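PDB 7CDH: isoaspartyl dipeptidase from Fervidobacterium islandicum, which probably hydrolyses isoaspartyl (beta-aspartyl) dipeptides with a pair of zinc ions, a role linked to protein repair. Local coordinates for residues I58-H63 and H219-H224; F124-S129 and I191-V196. All coordinates share one frame; numbering follows the deposited sequence.

Contact 1: I58-H63 and H219-H224; sequences IDPHVH and HLYPTH. With ZN (zinc ion), chain L; ZN (zinc ion), chain K.
His-61 binds one zinc ion through NE2 at 2.1 Å, and the same ring meets Thr-223. His-63 holds that zinc too, its NE2 2.3 Å away. His-224 belongs to the second zinc, bound through NE2 at 2.3 Å. The two zinc ions are 3.2 Å apart. Glu-156 bridges them, one carboxylate oxygen to each. Asp-285 completes the protein ligands of the first, His-195 those of the second.

The direct packing between the segments is light and buried. His-61 CE1 lies 4.4 Å from Thr-223 CG2, which comes obliquely to the ring. CG2 also lies over one face of the His-224 ring, near its rim. OG1 of Thr-223 instead hydrogen-bonds Asp-246. Further from the zinc ions, Pro-60 CG lies 3.3 Å from Tyr-221 OH. The proline ring and the tyrosine cross at about a right angle, with Pro-60 CB at the tyrosine edge. CG of Tyr-221 is anti to the backbone N (chi1 -174°), which carries the ring across to the proline. Its hydroxyl hydrogen-bonds Thr-281.

His-61 and His-63 form the HxH motif at the C-terminal end of the first barrel strand in amidohydrolases, here part of a binuclear zinc site.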
loop_
_atom_site.group_PDB
_atom_site.type_symbol
_atom_site.label_atom_id
_atom_site.label_comp_id
_atom_site.label_asym_id
_atom_site.label_seq_id
_atom_site.Cartn_x
_atom_site.Cartn_y
_atom_site.Cartn_z
ATOM N N ILE A 58 -21.903 -13.574 33.549
ATOM C CA ILE A 58 -21.118 -13.353 32.305
ATOM C C ILE A 58 -22.088 -12.757 31.284
ATOM O O ILE A 58 -23.092 -13.420 30.999
ATOM C CB ILE A 58 -20.542 -14.689 31.827
ATOM C CG1 ILE A 58 -19.690 -15.350 32.914
ATOM C CG2 ILE A 58 -19.794 -14.514 30.525
ATOM C CD1 ILE A 58 -19.349 -16.807 32.616
ATOM N N ASP A 59 -21.867 -11.500 30.883
ATOM C CA ASP A 59 -22.647 -10.784 29.839
ATOM C C ASP A 59 -21.842 -10.881 28.544
ATOM O O ASP A 59 -20.844 -10.199 28.379
ATOM C CB ASP A 59 -22.897 -9.350 30.293
ATOM C CG ASP A 59 -23.911 -8.590 29.454
ATOM O OD1 ASP A 59 -24.279 -9.092 28.352
ATOM O OD2 ASP A 59 -24.329 -7.476 29.904
ATOM N N PRO A 60 -22.190 -11.772 27.596
ATOM C CA PRO A 60 -21.350 -11.972 26.406
ATOM C C PRO A 60 -21.539 -10.972 25.251
ATOM O O PRO A 60 -21.063 -11.213 24.154
ATOM C CB PRO A 60 -21.851 -13.348 25.953
ATOM C CG PRO A 60 -23.343 -13.260 26.237
ATOM C CD PRO A 60 -23.404 -12.613 27.608
ATOM N N HIS A 61 -22.247 -9.883 25.480
ATOM C CA HIS A 61 -22.496 -8.869 24.427
ATOM C C HIS A 61 -22.736 -7.472 25.035
ATOM O O HIS A 61 -23.896 -7.147 25.337
ATOM C CB HIS A 61 -23.647 -9.351 23.561
ATOM C CG HIS A 61 -23.899 -8.452 22.413
ATOM N ND1 HIS A 61 -23.383 -8.708 21.169
ATOM C CD2 HIS A 61 -24.555 -7.280 22.328
ATOM C CE1 HIS A 61 -23.752 -7.746 20.358
ATOM N NE2 HIS A 61 -24.435 -6.836 21.047
ATOM N N VAL A 62 -21.654 -6.694 25.215
ATOM C CA VAL A 62 -21.678 -5.304 25.770
ATOM C C VAL A 62 -20.874 -4.344 24.885
ATOM O O VAL A 62 -19.745 -4.640 24.521
ATOM C CB VAL A 62 -21.152 -5.276 27.208
ATOM C CG1 VAL A 62 -21.221 -3.884 27.793
ATOM C CG2 VAL A 62 -21.926 -6.251 28.065
ATOM N N HIS A 63 -21.462 -3.210 24.537
ATOM C CA HIS A 63 -20.754 -2.131 23.816
ATOM C C HIS A 63 -19.983 -1.340 24.846
ATOM O O HIS A 63 -20.423 -0.274 25.128
ATOM C CB HIS A 63 -21.732 -1.308 22.989
ATOM C CG HIS A 63 -22.343 -2.140 21.916
ATOM N ND1 HIS A 63 -21.639 -2.540 20.819
ATOM C CD2 HIS A 63 -23.567 -2.702 21.794
ATOM C CE1 HIS A 63 -22.418 -3.274 20.029
ATOM N NE2 HIS A 63 -23.607 -3.393 20.603
ATOM N N HIS A 219 -19.298 -22.494 16.502
ATOM C CA HIS A 219 -18.652 -21.195 16.232
ATOM C C HIS A 219 -19.714 -20.136 15.939
ATOM O O HIS A 219 -19.330 -18.981 15.861
ATOM C CB HIS A 219 -17.682 -21.322 15.058
ATOM C CG HIS A 219 -16.569 -22.274 15.316
ATOM N ND1 HIS A 219 -15.524 -21.972 16.190
ATOM C CD2 HIS A 219 -16.336 -23.515 14.824
ATOM C CE1 HIS A 219 -14.686 -22.995 16.217
ATOM N NE2 HIS A 219 -15.175 -23.967 15.394
ATOM N N LEU A 220 -20.969 -20.527 15.703
ATOM C CA LEU A 220 -22.013 -19.641 15.135
ATOM C C LEU A 220 -22.968 -19.279 16.255
ATOM O O LEU A 220 -23.654 -20.146 16.750
ATOM C CB LEU A 220 -22.753 -20.329 13.994
ATOM C CG LEU A 220 -21.891 -20.996 12.923
ATOM C CD1 LEU A 220 -22.783 -21.686 11.894
ATOM C CD2 LEU A 220 -20.931 -20.012 12.244
ATOM N N TYR A 221 -22.996 -18.011 16.609
ATOM C CA TYR A 221 -23.597 -17.519 17.851
ATOM C C TYR A 221 -24.443 -16.330 17.475
ATOM O O TYR A 221 -23.977 -15.211 17.570
ATOM C CB TYR A 221 -22.464 -17.136 18.789
ATOM C CG TYR A 221 -22.885 -16.744 20.175
ATOM C CD1 TYR A 221 -23.768 -17.517 20.915
ATOM C CD2 TYR A 221 -22.337 -15.632 20.777
ATOM C CE1 TYR A 221 -24.112 -17.176 22.216
ATOM C CE2 TYR A 221 -22.676 -15.272 22.069
ATOM C CZ TYR A 221 -23.566 -16.041 22.791
ATOM O OH TYR A 221 -23.846 -15.677 24.074
ATOM N N PRO A 222 -25.670 -16.539 16.965
ATOM C CA PRO A 222 -26.562 -15.426 16.638
ATOM C C PRO A 222 -27.144 -14.773 17.897
ATOM O O PRO A 222 -27.376 -15.491 18.806
ATOM C CB PRO A 222 -27.662 -16.107 15.831
ATOM C CG PRO A 222 -27.735 -17.494 16.421
ATOM C CD PRO A 222 -26.278 -17.846 16.678
ATOM N N THR A 223 -27.403 -13.462 17.894
ATOM C CA THR A 223 -28.073 -12.751 19.016
ATOM C C THR A 223 -29.370 -12.109 18.497
ATOM O O THR A 223 -29.652 -12.248 17.295
ATOM C CB THR A 223 -27.101 -11.790 19.723
ATOM O OG1 THR A 223 -27.772 -11.247 20.867
ATOM C CG2 THR A 223 -26.605 -10.671 18.834
ATOM N N HIS A 224 -30.126 -11.443 19.379
ATOM C CA HIS A 224 -31.467 -10.862 19.102
ATOM C C HIS A 224 -32.424 -11.963 18.661
ATOM O O HIS A 224 -33.307 -11.702 17.899
ATOM C CB HIS A 224 -31.401 -9.741 18.052
ATOM C CG HIS A 224 -30.321 -8.784 18.393
ATOM N ND1 HIS A 224 -30.220 -8.243 19.654
ATOM C CD2 HIS A 224 -29.252 -8.361 17.696
ATOM C CE1 HIS A 224 -29.133 -7.515 19.728
ATOM N NE2 HIS A 224 -28.531 -7.570 18.543
HETATM ZN ZN ZN L . -25.087 -5.106 20.043
HETATM ZN ZN ZN K . -26.960 -6.114 17.629
#

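Contact 2: F124-S129 and I191-V196; sequences FIYTGS and IVNFHV. With ZN (zinc ion), chain K.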
loop_
_atom_site.group_PDB
_atom_site.type_symbol
_atom_site.label_atom_id
_atom_site.label_comp_id
_atom_site.label_asym_id
_atom_site.label_seq_id
_atom_site.Cartn_x
_atom_site.Cartn_y
_atom_site.Cartn_z
ATOM N N PHE A 124 -13.168 -9.654 27.537
ATOM C CA PHE A 124 -12.733 -10.199 26.238
ATOM C C PHE A 124 -13.392 -9.325 25.192
ATOM O O PHE A 124 -14.371 -8.625 25.498
ATOM C CB PHE A 124 -13.099 -11.676 26.082
ATOM C CG PHE A 124 -12.637 -12.510 27.247
ATOM C CD1 PHE A 124 -13.411 -12.616 28.382
ATOM C CD2 PHE A 124 -11.379 -13.092 27.248
ATOM C CE1 PHE A 124 -12.935 -13.279 29.503
ATOM C CE2 PHE A 124 -10.942 -13.836 28.332
ATOM C CZ PHE A 124 -11.709 -13.906 29.467
ATOM N N ILE A 125 -12.861 -9.352 23.982
ATOM C CA ILE A 125 -13.430 -8.501 22.917
ATOM C C ILE A 125 -13.577 -9.369 21.680
ATOM O O ILE A 125 -12.892 -10.370 21.572
ATOM C CB ILE A 125 -12.551 -7.252 22.707
ATOM C CG1 ILE A 125 -11.171 -7.589 22.154
ATOM C CG2 ILE A 125 -12.422 -6.475 24.012
ATOM C CD1 ILE A 125 -10.419 -6.391 21.680
ATOM N N TYR A 126 -14.449 -8.947 20.795
ATOM C CA TYR A 126 -14.443 -9.309 19.371
ATOM C C TYR A 126 -13.599 -8.301 18.593
ATOM O O TYR A 126 -13.483 -7.145 18.991
ATOM C CB TYR A 126 -15.873 -9.259 18.846
ATOM C CG TYR A 126 -16.837 -10.227 19.478
ATOM C CD1 TYR A 126 -16.975 -11.497 18.979
ATOM C CD2 TYR A 126 -17.666 -9.855 20.513
ATOM C CE1 TYR A 126 -17.907 -12.380 19.496
ATOM C CE2 TYR A 126 -18.603 -10.718 21.044
ATOM C CZ TYR A 126 -18.725 -11.985 20.526
ATOM O OH TYR A 126 -19.633 -12.869 20.997
ATOM N N THR A 127 -13.084 -8.746 17.461
ATOM C CA THR A 127 -12.597 -7.896 16.363
ATOM C C THR A 127 -13.766 -7.728 15.414
ATOM O O THR A 127 -14.823 -8.315 15.683
ATOM C CB THR A 127 -11.348 -8.464 15.701
ATOM O OG1 THR A 127 -11.088 -7.460 14.733
ATOM C CG2 THR A 127 -11.521 -9.810 15.032
ATOM N N GLY A 128 -13.609 -6.926 14.370
ATOM C CA GLY A 128 -14.723 -6.612 13.449
ATOM C C GLY A 128 -15.761 -5.706 14.074
ATOM O O GLY A 128 -15.522 -5.174 15.177
ATOM N N SER A 129 -16.900 -5.572 13.386
ATOM C CA SER A 129 -18.084 -4.744 13.728
ATOM C C SER A 129 -19.223 -5.239 12.826
ATOM O O SER A 129 -19.042 -6.320 12.203
ATOM C CB SER A 129 -17.800 -3.247 13.526
ATOM O OG SER A 129 -17.636 -2.897 12.127
ATOM N N ILE A 191 -15.403 -17.439 17.978
ATOM C CA ILE A 191 -16.870 -17.234 17.851
ATOM C C ILE A 191 -17.119 -16.229 16.725
ATOM O O ILE A 191 -16.358 -15.273 16.597
ATOM C CB ILE A 191 -17.452 -16.764 19.198
ATOM C CG1 ILE A 191 -17.213 -17.795 20.308
ATOM C CG2 ILE A 191 -18.922 -16.404 19.061
ATOM C CD1 ILE A 191 -17.497 -19.238 19.896
ATOM N N VAL A 192 -18.084 -16.495 15.866
ATOM C CA VAL A 192 -18.708 -15.454 15.016
ATOM C C VAL A 192 -20.026 -15.101 15.706
ATOM O O VAL A 192 -20.831 -15.991 15.846
ATOM C CB VAL A 192 -18.927 -15.928 13.568
ATOM C CG1 VAL A 192 -19.522 -14.830 12.696
ATOM C CG2 VAL A 192 -17.638 -16.460 12.972
ATOM N N ASN A 193 -20.183 -13.850 16.140
ATOM C CA ASN A 193 -21.425 -13.306 16.723
ATOM C C ASN A 193 -22.168 -12.598 15.589
ATOM O O ASN A 193 -21.599 -11.662 14.975
ATOM C CB ASN A 193 -21.099 -12.438 17.935
ATOM C CG ASN A 193 -22.300 -11.782 18.579
ATOM O OD1 ASN A 193 -22.255 -10.608 18.914
ATOM N ND2 ASN A 193 -23.345 -12.542 18.828
ATOM N N PHE A 194 -23.377 -13.066 15.280
ATOM C CA PHE A 194 -24.242 -12.480 14.229
ATOM C C PHE A 194 -25.258 -11.589 14.922
ATOM O O PHE A 194 -25.996 -12.102 15.775
ATOM C CB PHE A 194 -24.957 -13.559 13.420
ATOM C CG PHE A 194 -24.019 -14.394 12.604
ATOM C CD1 PHE A 194 -23.492 -13.913 11.422
ATOM C CD2 PHE A 194 -23.618 -15.635 13.045
ATOM C CE1 PHE A 194 -22.606 -14.678 10.683
ATOM C CE2 PHE A 194 -22.720 -16.396 12.307
ATOM C CZ PHE A 194 -22.223 -15.915 11.126
ATOM N N HIS A 195 -25.252 -10.296 14.597
ATOM C CA HIS A 195 -26.425 -9.432 14.817
ATOM C C HIS A 195 -27.502 -9.849 13.822
ATOM O O HIS A 195 -27.292 -9.690 12.607
ATOM C CB HIS A 195 -26.071 -7.964 14.675
ATOM C CG HIS A 195 -27.272 -7.094 14.593
ATOM N ND1 HIS A 195 -27.760 -6.433 15.697
ATOM C CD2 HIS A 195 -28.109 -6.832 13.561
ATOM C CE1 HIS A 195 -28.844 -5.761 15.329
ATOM N NE2 HIS A 195 -29.083 -5.979 14.014
ATOM N N VAL A 196 -28.620 -10.368 14.314
ATOM C CA VAL A 196 -29.725 -10.754 13.404
ATOM C C VAL A 196 -30.821 -9.706 13.489
ATOM O O VAL A 196 -31.386 -9.519 14.568
ATOM C CB VAL A 196 -30.284 -12.150 13.696
ATOM C CG1 VAL A 196 -31.318 -12.508 12.641
ATOM C CG2 VAL A 196 -29.184 -13.194 13.760
HETATM ZN ZN ZN K . -26.960 -6.114 17.629
#
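Tyr-126 fills most of this buried contact, laying the hydroxyl end of its ring across Asn-193. The packing is closest here: OH lies 3.4 Å from Asn-193 CB, and CZ lies 3.5 Å from that same CB. The two side chains cross at about a right angle, and the ring and amide planes are 23° apart. CB of Asn-193 points from its strand toward Tyr-126. With CG anti to the backbone N (chi1 178°), the amide is turned on to two further partners. ND2 hydrogen-bonds the backbone O of Tyr-221, and OD1 hydrogen-bonds ND1 of the zinc ligand His-61. Asn-193 is therefore a second-shell residue that would help hold the His-61 ring in its rotation.

Strands 122-127 and 191-196 are not neighbours in the TIM-type barrel. Strand 151-159 runs between them, and Tyr-126 reaches past it on the inner side.

The contact with Ile-191 is looser. Only CG2 approaches, at the ring edge, 4.2 Å from Tyr-126 CE1, while the longer branch leads away. The segments also separate toward the zinc. His-195 binds it through ND1 at 2.1 Å but does not touch residues 124-129.

How the contacts relate
The two contacts lie side by side in the barrel, with centres about 7 Å apart. Contact 2 is nested along the chain inside the loop closed by contact 1. Strands 191-196 and 220-223 are parallel neighbours in one sheet. Two probable backbone hydrogen bonds join them: His-219 O to Val-192 N (2.8 Å) and Thr-223 N to Phe-194 O (2.9 Å). At or just beyond the C-terminal ends of these strands, His-195 and His-224 bind the same zinc ion. Segment 58-63 supplies His-61 and His-63 to the other zinc ion. Three of the four segments thus carry ligands of one binuclear metal centre, while 124-129 joins them through the packing of Tyr-126 on Asn-193.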